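Local coordinates for protein (soluble lytic transglycosylase SLT70) (Escherichia coli, PDB 1QSA) that cleaves the glycosidic bonds between N-acetylmuramic acid and N-acetylglucosamine in peptidoglycan, forming a 1,6-anhydro bond in the N-acetylmuramic acid residue, at residues A125-N137 against L163-L176. Residues are numbered along the deposited sequence; the frame is centred on the assembly and turned at random.
With SO4 (sulfate ion), chain N.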
ATOM      1  N   ALA A 125     -16.148 -24.020   1.413  1.00 13.32           N
ATOM      2  CA  ALA A 125     -14.865 -24.453   1.964  1.00 14.18           C
ATOM      3  C   ALA A 125     -13.771 -24.435   0.900  1.00 14.17           C
ATOM      4  O   ALA A 125     -12.692 -23.893   1.134  1.00 13.52           O
ATOM      5  CB  ALA A 125     -14.985 -25.851   2.564  1.00 14.63           C
ATOM      6  N   LYS A 126     -14.075 -24.970  -0.281  1.00 15.63           N
ATOM      7  CA  LYS A 126     -13.092 -25.024  -1.366  1.00 15.91           C
ATOM      8  C   LYS A 126     -12.609 -23.632  -1.775  1.00 16.85           C
ATOM      9  O   LYS A 126     -11.416 -23.420  -1.999  1.00 16.73           O
ATOM     10  CB  LYS A 126     -13.666 -25.771  -2.577  1.00 17.00           C
ATOM     11  CG  LYS A 126     -12.637 -25.995  -3.671  1.00 21.16           C
ATOM     12  CD  LYS A 126     -13.229 -26.763  -4.841  1.00 24.08           C
ATOM     13  CE  LYS A 126     -12.169 -26.991  -5.914  1.00 28.75           C
ATOM     14  NZ  LYS A 126     -12.726 -27.673  -7.115  1.00 30.36           N
ATOM     15  N   GLU A 127     -13.533 -22.682  -1.841  1.00 15.76           N
ATOM     16  CA  GLU A 127     -13.199 -21.312  -2.204  1.00 17.80           C
ATOM     17  C   GLU A 127     -12.285 -20.667  -1.146  1.00 17.37           C
ATOM     18  O   GLU A 127     -11.356 -19.937  -1.479  1.00 16.04           O
ATOM     19  CB  GLU A 127     -14.479 -20.498  -2.374  1.00 21.01           C
ATOM     20  CG  GLU A 127     -14.256 -19.092  -2.900  1.00 29.73           C
ATOM     21  CD  GLU A 127     -15.557 -18.380  -3.231  1.00 35.23           C
ATOM     22  OE1 GLU A 127     -16.514 -19.051  -3.690  1.00 38.76           O
ATOM     23  OE2 GLU A 127     -15.622 -17.147  -3.033  1.00 39.48           O
ATOM     24  N   LEU A 128     -12.560 -20.953   0.121  1.00 14.51           N
ATOM     25  CA  LEU A 128     -11.778 -20.422   1.238  1.00 13.95           C
ATOM     26  C   LEU A 128     -10.409 -21.114   1.344  1.00 13.93           C
ATOM     27  O   LEU A 128      -9.440 -20.546   1.855  1.00 13.78           O
ATOM     28  CB  LEU A 128     -12.566 -20.606   2.551  1.00 12.69           C
ATOM     29  CG  LEU A 128     -13.796 -19.703   2.755  1.00 14.77           C
ATOM     30  CD1 LEU A 128     -14.717 -20.254   3.853  1.00 16.40           C
ATOM     31  CD2 LEU A 128     -13.342 -18.280   3.075  1.00 17.70           C
ATOM     32  N   TRP A 129     -10.351 -22.348   0.861  1.00 14.28           N
ATOM     33  CA  TRP A 129      -9.147 -23.161   0.913  1.00 13.78           C
ATOM     34  C   TRP A 129      -8.093 -22.786  -0.116  1.00 14.14           C
ATOM     35  O   TRP A 129      -6.903 -22.803   0.180  1.00 13.13           O
ATOM     36  CB  TRP A 129      -9.543 -24.629   0.702  1.00 12.97           C
ATOM     37  CG  TRP A 129      -8.407 -25.612   0.609  1.00 12.91           C
ATOM     38  CD1 TRP A 129      -7.860 -26.146  -0.536  1.00 13.13           C
ATOM     39  CD2 TRP A 129      -7.738 -26.246   1.706  1.00 12.63           C
ATOM     40  NE1 TRP A 129      -6.901 -27.074  -0.210  1.00 12.55           N
ATOM     41  CE2 TRP A 129      -6.802 -27.158   1.155  1.00 12.48           C
ATOM     42  CE3 TRP A 129      -7.840 -26.139   3.102  1.00 11.17           C
ATOM     43  CZ2 TRP A 129      -5.973 -27.952   1.952  1.00 11.55           C
ATOM     44  CZ3 TRP A 129      -7.014 -26.930   3.899  1.00 12.06           C
ATOM     45  CH2 TRP A 129      -6.089 -27.827   3.316  1.00 11.14           C
ATOM     46  N   LEU A 130      -8.536 -22.462  -1.322  1.00 13.05           N
ATOM     47  CA  LEU A 130      -7.620 -22.173  -2.419  1.00 14.35           C
ATOM     48  C   LEU A 130      -6.910 -20.833  -2.387  1.00 15.65           C
ATOM     49  O   LEU A 130      -7.116 -19.957  -3.235  1.00 16.70           O
ATOM     50  CB  LEU A 130      -8.305 -22.442  -3.767  1.00 15.21           C
ATOM     51  CG  LEU A 130      -8.666 -23.925  -3.977  1.00 17.26           C
ATOM     52  CD1 LEU A 130      -9.582 -24.079  -5.170  1.00 18.76           C
ATOM     53  CD2 LEU A 130      -7.410 -24.782  -4.149  1.00 18.14           C
ATOM     54  N   THR A 131      -6.008 -20.730  -1.420  1.00 13.11           N
ATOM     55  CA  THR A 131      -5.177 -19.543  -1.208  1.00 13.02           C
ATOM     56  C   THR A 131      -3.928 -19.962  -0.433  1.00 13.36           C
ATOM     57  O   THR A 131      -3.970 -20.886   0.392  1.00 12.97           O
ATOM     58  CB  THR A 131      -5.913 -18.434  -0.419  1.00 14.59           C
ATOM     59  OG1 THR A 131      -5.032 -17.314  -0.243  1.00 13.76           O
ATOM     60  CG2 THR A 131      -6.370 -18.929   0.951  1.00 15.21           C
ATOM     61  N   GLY A 132      -2.811 -19.309  -0.745  1.00 12.02           N
ATOM     62  CA  GLY A 132      -1.554 -19.581  -0.063  1.00 12.15           C
ATOM     63  C   GLY A 132      -1.476 -18.843   1.266  1.00 13.44           C
ATOM     64  O   GLY A 132      -0.558 -19.061   2.055  1.00 13.44           O
ATOM     65  N   LYS A 133      -2.424 -17.943   1.502  1.00 13.18           N
ATOM     66  CA  LYS A 133      -2.484 -17.185   2.747  1.00 15.14           C
ATOM     67  C   LYS A 133      -3.044 -18.047   3.895  1.00 13.88           C
ATOM     68  O   LYS A 133      -3.813 -18.996   3.669  1.00 12.55           O
ATOM     69  CB  LYS A 133      -3.392 -15.965   2.526  1.00 20.34           C
ATOM     70  CG  LYS A 133      -3.893 -15.271   3.772  1.00 29.76           C
ATOM     71  CD  LYS A 133      -5.115 -14.413   3.439  1.00 34.77           C
ATOM     72  CE  LYS A 133      -5.766 -13.839   4.693  1.00 37.93           C
ATOM     73  NZ  LYS A 133      -4.857 -12.895   5.399  1.00 40.67           N
ATOM     74  N   SER A 134      -2.611 -17.757   5.117  1.00 12.82           N
ATOM     75  CA  SER A 134      -3.130 -18.451   6.288  1.00 13.11           C
ATOM     76  C   SER A 134      -4.487 -17.813   6.561  1.00 13.62           C
ATOM     77  O   SER A 134      -4.597 -16.587   6.655  1.00 14.32           O
ATOM     78  CB  SER A 134      -2.214 -18.252   7.494  1.00 14.21           C
ATOM     79  OG  SER A 134      -1.025 -19.011   7.336  1.00 14.22           O
ATOM     80  N   GLN A 135      -5.516 -18.649   6.624  1.00 12.45           N
ATOM     81  CA  GLN A 135      -6.896 -18.210   6.853  1.00 12.71           C
ATOM     82  C   GLN A 135      -7.260 -18.172   8.347  1.00 11.80           C
ATOM     83  O   GLN A 135      -6.508 -18.670   9.184  1.00 11.22           O
ATOM     84  CB  GLN A 135      -7.846 -19.141   6.078  1.00 11.61           C
ATOM     85  CG  GLN A 135      -7.716 -19.040   4.565  1.00 12.32           C
ATOM     86  CD  GLN A 135      -8.343 -17.764   4.006  1.00 12.58           C
ATOM     87  OE1 GLN A 135      -8.051 -16.653   4.461  1.00 12.20           O
ATOM     88  NE2 GLN A 135      -9.234 -17.925   3.038  1.00 12.66           N
ATOM     89  N   PRO A 136      -8.412 -17.563   8.702  1.00 12.20           N
ATOM     90  CA  PRO A 136      -8.804 -17.500  10.117  1.00 11.39           C
ATOM     91  C   PRO A 136      -8.853 -18.874  10.791  1.00 12.02           C
ATOM     92  O   PRO A 136      -9.165 -19.884  10.151  1.00 12.85           O
ATOM     93  CB  PRO A 136     -10.202 -16.857  10.069  1.00 12.37           C
ATOM     94  CG  PRO A 136     -10.117 -15.947   8.879  1.00 11.48           C
ATOM     95  CD  PRO A 136      -9.357 -16.810   7.857  1.00 12.74           C
ATOM     96  N   ASN A 137      -8.561 -18.892  12.091  1.00 11.64           N
ATOM     97  CA  ASN A 137      -8.591 -20.123  12.880  1.00 11.56           C
ATOM     98  C   ASN A 137      -9.987 -20.745  12.774  1.00 12.32           C
ATOM     99  O   ASN A 137     -10.128 -21.966  12.822  1.00 11.98           O
ATOM    100  CB  ASN A 137      -8.220 -19.825  14.342  1.00 14.07           C
ATOM    101  CG  ASN A 137      -8.256 -21.062  15.228  1.00 16.56           C
ATOM    102  OD1 ASN A 137      -8.984 -21.094  16.207  1.00 22.75           O
ATOM    103  ND2 ASN A 137      -7.468 -22.080  14.890  1.00 19.35           N
ATOM    104  N   LEU A 163       0.271 -23.111  -3.753  1.00 11.89           N
ATOM    105  CA  LEU A 163      -0.059 -21.702  -3.509  1.00 12.22           C
ATOM    106  C   LEU A 163       0.654 -21.151  -2.269  1.00 11.94           C
ATOM    107  O   LEU A 163       1.144 -20.007  -2.277  1.00 12.09           O
ATOM    108  CB  LEU A 163      -1.578 -21.511  -3.358  1.00 11.65           C
ATOM    109  CG  LEU A 163      -2.450 -21.700  -4.613  1.00 12.76           C
ATOM    110  CD1 LEU A 163      -3.929 -21.684  -4.231  1.00 14.74           C
ATOM    111  CD2 LEU A 163      -2.155 -20.631  -5.641  1.00 16.07           C
ATOM    112  N   ALA A 164       0.716 -21.956  -1.208  1.00 12.03           N
ATOM    113  CA  ALA A 164       1.378 -21.531   0.026  1.00 11.59           C
ATOM    114  C   ALA A 164       2.881 -21.327  -0.228  1.00 11.31           C
ATOM    115  O   ALA A 164       3.472 -20.357   0.243  1.00 10.90           O
ATOM    116  CB  ALA A 164       1.152 -22.568   1.144  1.00 12.28           C
ATOM    117  N   MET A 165       3.482 -22.235  -0.993  1.00 10.93           N
ATOM    118  CA  MET A 165       4.910 -22.146  -1.310  1.00 10.86           C
ATOM    119  C   MET A 165       5.202 -20.876  -2.106  1.00 12.54           C
ATOM    120  O   MET A 165       6.115 -20.122  -1.759  1.00 12.50           O
ATOM    121  CB  MET A 165       5.353 -23.381  -2.096  1.00 12.13           C
ATOM    122  CG  MET A 165       6.864 -23.457  -2.343  1.00 12.65           C
ATOM    123  SD  MET A 165       7.785 -23.713  -0.825  1.00 14.76           S
ATOM    124  CE  MET A 165       9.458 -23.889  -1.486  1.00 14.80           C
ATOM    125  N   LYS A 166       4.381 -20.605  -3.117  1.00 12.96           N
ATOM    126  CA  LYS A 166       4.551 -19.419  -3.963  1.00 14.06           C
ATOM    127  C   LYS A 166       4.396 -18.137  -3.171  1.00 14.54           C
ATOM    128  O   LYS A 166       5.058 -17.137  -3.463  1.00 14.98           O
ATOM    129  CB  LYS A 166       3.556 -19.429  -5.121  1.00 16.75           C
ATOM    130  CG  LYS A 166       3.898 -20.443  -6.210  1.00 19.78           C
ATOM    131  CD  LYS A 166       2.714 -20.678  -7.146  1.00 23.84           C
ATOM    132  CE  LYS A 166       2.253 -19.393  -7.818  1.00 27.62           C
ATOM    133  NZ  LYS A 166       3.229 -18.844  -8.790  1.00 29.51           N
ATOM    134  N   ALA A 167       3.524 -18.168  -2.163  1.00 14.15           N
ATOM    135  CA  ALA A 167       3.299 -17.002  -1.311  1.00 13.02           C
ATOM    136  C   ALA A 167       4.370 -16.799  -0.237  1.00 13.87           C
ATOM    137  O   ALA A 167       4.360 -15.790   0.481  1.00 15.69           O
ATOM    138  CB  ALA A 167       1.917 -17.101  -0.653  1.00 12.53           C
ATOM    139  N   GLY A 168       5.284 -17.758  -0.109  1.00 13.10           N
ATOM    140  CA  GLY A 168       6.329 -17.677   0.901  1.00 12.78           C
ATOM    141  C   GLY A 168       5.851 -18.157   2.276  1.00 12.38           C
ATOM    142  O   GLY A 168       6.539 -17.974   3.301  1.00 11.39           O
ATOM    143  N   ASN A 169       4.660 -18.758   2.303  1.00 11.23           N
ATOM    144  CA  ASN A 169       4.075 -19.267   3.545  1.00 11.60           C
ATOM    145  C   ASN A 169       4.584 -20.689   3.774  1.00 11.73           C
ATOM    146  O   ASN A 169       3.823 -21.669   3.715  1.00 11.94           O
ATOM    147  CB  ASN A 169       2.540 -19.220   3.442  1.00  9.99           C
ATOM    148  CG  ASN A 169       1.845 -19.335   4.793  1.00 11.87           C
ATOM    149  OD1 ASN A 169       2.466 -19.659   5.809  1.00 11.69           O
ATOM    150  ND2 ASN A 169       0.545 -19.052   4.805  1.00 11.61           N
ATOM    151  N   THR A 170       5.881 -20.787   4.061  1.00 12.71           N
ATOM    152  CA  THR A 170       6.529 -22.079   4.279  1.00 13.26           C
ATOM    153  C   THR A 170       6.009 -22.791   5.528  1.00 13.39           C
ATOM    154  O   THR A 170       6.058 -24.022   5.611  1.00 12.86           O
ATOM    155  CB  THR A 170       8.055 -21.931   4.314  1.00 15.23           C
ATOM    156  OG1 THR A 170       8.406 -20.927   5.274  1.00 14.93           O
ATOM    157  CG2 THR A 170       8.564 -21.522   2.936  1.00 14.53           C
ATOM    158  N   GLY A 171       5.534 -22.020   6.507  1.00 12.37           N
ATOM    159  CA  GLY A 171       4.957 -22.627   7.696  1.00 12.08           C
ATOM    160  C   GLY A 171       3.708 -23.419   7.306  1.00 12.75           C
ATOM    161  O   GLY A 171       3.496 -24.550   7.769  1.00 11.56           O
ATOM    162  N   LEU A 172       2.868 -22.830   6.452  1.00 10.55           N
ATOM    163  CA  LEU A 172       1.656 -23.506   5.988  1.00 10.81           C
ATOM    164  C   LEU A 172       2.032 -24.699   5.100  1.00 11.22           C
ATOM    165  O   LEU A 172       1.415 -25.754   5.187  1.00 10.48           O
ATOM    166  CB  LEU A 172       0.730 -22.537   5.244  1.00 10.23           C
ATOM    167  CG  LEU A 172      -0.562 -23.113   4.640  1.00  9.50           C
ATOM    168  CD1 LEU A 172      -1.404 -23.815   5.710  1.00 11.70           C
ATOM    169  CD2 LEU A 172      -1.354 -22.006   3.947  1.00 11.56           C
ATOM    170  N   VAL A 173       3.054 -24.540   4.262  1.00 10.99           N
ATOM    171  CA  VAL A 173       3.491 -25.652   3.415  1.00 11.55           C
ATOM    172  C   VAL A 173       3.807 -26.867   4.289  1.00 12.39           C
ATOM    173  O   VAL A 173       3.356 -27.985   4.010  1.00 13.33           O
ATOM    174  CB  VAL A 173       4.766 -25.284   2.582  1.00 11.12           C
ATOM    175  CG1 VAL A 173       5.308 -26.535   1.860  1.00 11.39           C
ATOM    176  CG2 VAL A 173       4.405 -24.234   1.541  1.00 11.75           C
ATOM    177  N   THR A 174       4.538 -26.614   5.372  1.00 11.89           N
ATOM    178  CA  THR A 174       4.933 -27.653   6.300  1.00 13.43           C
ATOM    179  C   THR A 174       3.749 -28.282   7.035  1.00 12.25           C
ATOM    180  O   THR A 174       3.685 -29.505   7.159  1.00 13.69           O
ATOM    181  CB  THR A 174       6.018 -27.120   7.255  1.00 14.28           C
ATOM    182  OG1 THR A 174       7.251 -27.031   6.523  1.00 16.68           O
ATOM    183  CG2 THR A 174       6.198 -28.026   8.461  1.00 14.10           C
ATOM    184  N   VAL A 175       2.808 -27.461   7.510  1.00 13.77           N
ATOM    185  CA  VAL A 175       1.631 -27.993   8.201  1.00 13.02           C
ATOM    186  C   VAL A 175       0.813 -28.887   7.254  1.00 12.62           C
ATOM    187  O   VAL A 175       0.398 -29.989   7.635  1.00 13.59           O
ATOM    188  CB  VAL A 175       0.723 -26.854   8.766  1.00 13.94           C
ATOM    189  CG1 VAL A 175      -0.640 -27.404   9.233  1.00 14.43           C
ATOM    190  CG2 VAL A 175       1.416 -26.186   9.934  1.00 13.63           C
ATOM    191  N   LEU A 176       0.620 -28.430   6.019  1.00 11.21           N
ATOM    192  CA  LEU A 176      -0.152 -29.184   5.032  1.00 11.59           C
ATOM    193  C   LEU A 176       0.533 -30.510   4.687  1.00 13.05           C
ATOM    194  O   LEU A 176      -0.110 -31.561   4.683  1.00 15.32           O
ATOM    195  CB  LEU A 176      -0.378 -28.344   3.771  1.00 12.44           C
ATOM    196  CG  LEU A 176      -1.317 -27.131   3.917  1.00 11.51           C
ATOM    197  CD1 LEU A 176      -1.356 -26.335   2.633  1.00 12.84           C
ATOM    198  CD2 LEU A 176      -2.724 -27.583   4.292  1.00 14.56           C
TER
HETATM  199  S   SO4 N 713      -0.567 -19.476 -10.876  1.00 68.22           S
HETATM  200  O1  SO4 N 713      -1.184 -19.494  -9.532  1.00 66.99           O
HETATM  201  O2  SO4 N 713      -0.617 -18.102 -11.416  1.00 67.35           O
HETATM  202  O3  SO4 N 713       0.837 -19.923 -10.783  1.00 66.88           O
HETATM  203  O4  SO4 N 713      -1.308 -20.385 -11.777  1.00 67.72           O
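Gly132 lies against the last turn of helix 154-166, its CA 3.5 Å from Ala164 N, where the loop between helices 118-129 and 138-148 passes over the end of helix 154-166 in the alpha-superhelix. The backbones meet directly here: a CB at Gly132 would collide with Leu163 O. Asn169, the N-cap of helix 170-178 just after the Schellman turn at Gly168, joins loop to helix. A chi1 of -163° swings CG away from the backbone N of Asn169 and directs ND2 at the loop. Asn169 ND2 donates to Gly132 O (3.0 Å) and, almost straight (175°), to Ser134 OG (3.0 Å). Both acceptors lie close to the amide plane, which fixes the amide's rotation and leaves OD1 to receive Leu172 N from above its carbonyl plane. Were Asn169 replaced by alanine, Gly132 O and Ser134 OG would probably lose their shared donor and Leu172 N its side-chain cap. Alongside, Leu163 CD1 rests on the Leu130-Thr131 peptide, 3.6 Å from Thr131 N, while Arg160 binds the carbonyls of Thr131 and Lys133. Deeper in, the Trp129 indole, hydrogen-bonded through NE1 to Ala156 O, slides past Leu176, whose CD2 methyl comes within 3.5 Å of Trp129 CH2.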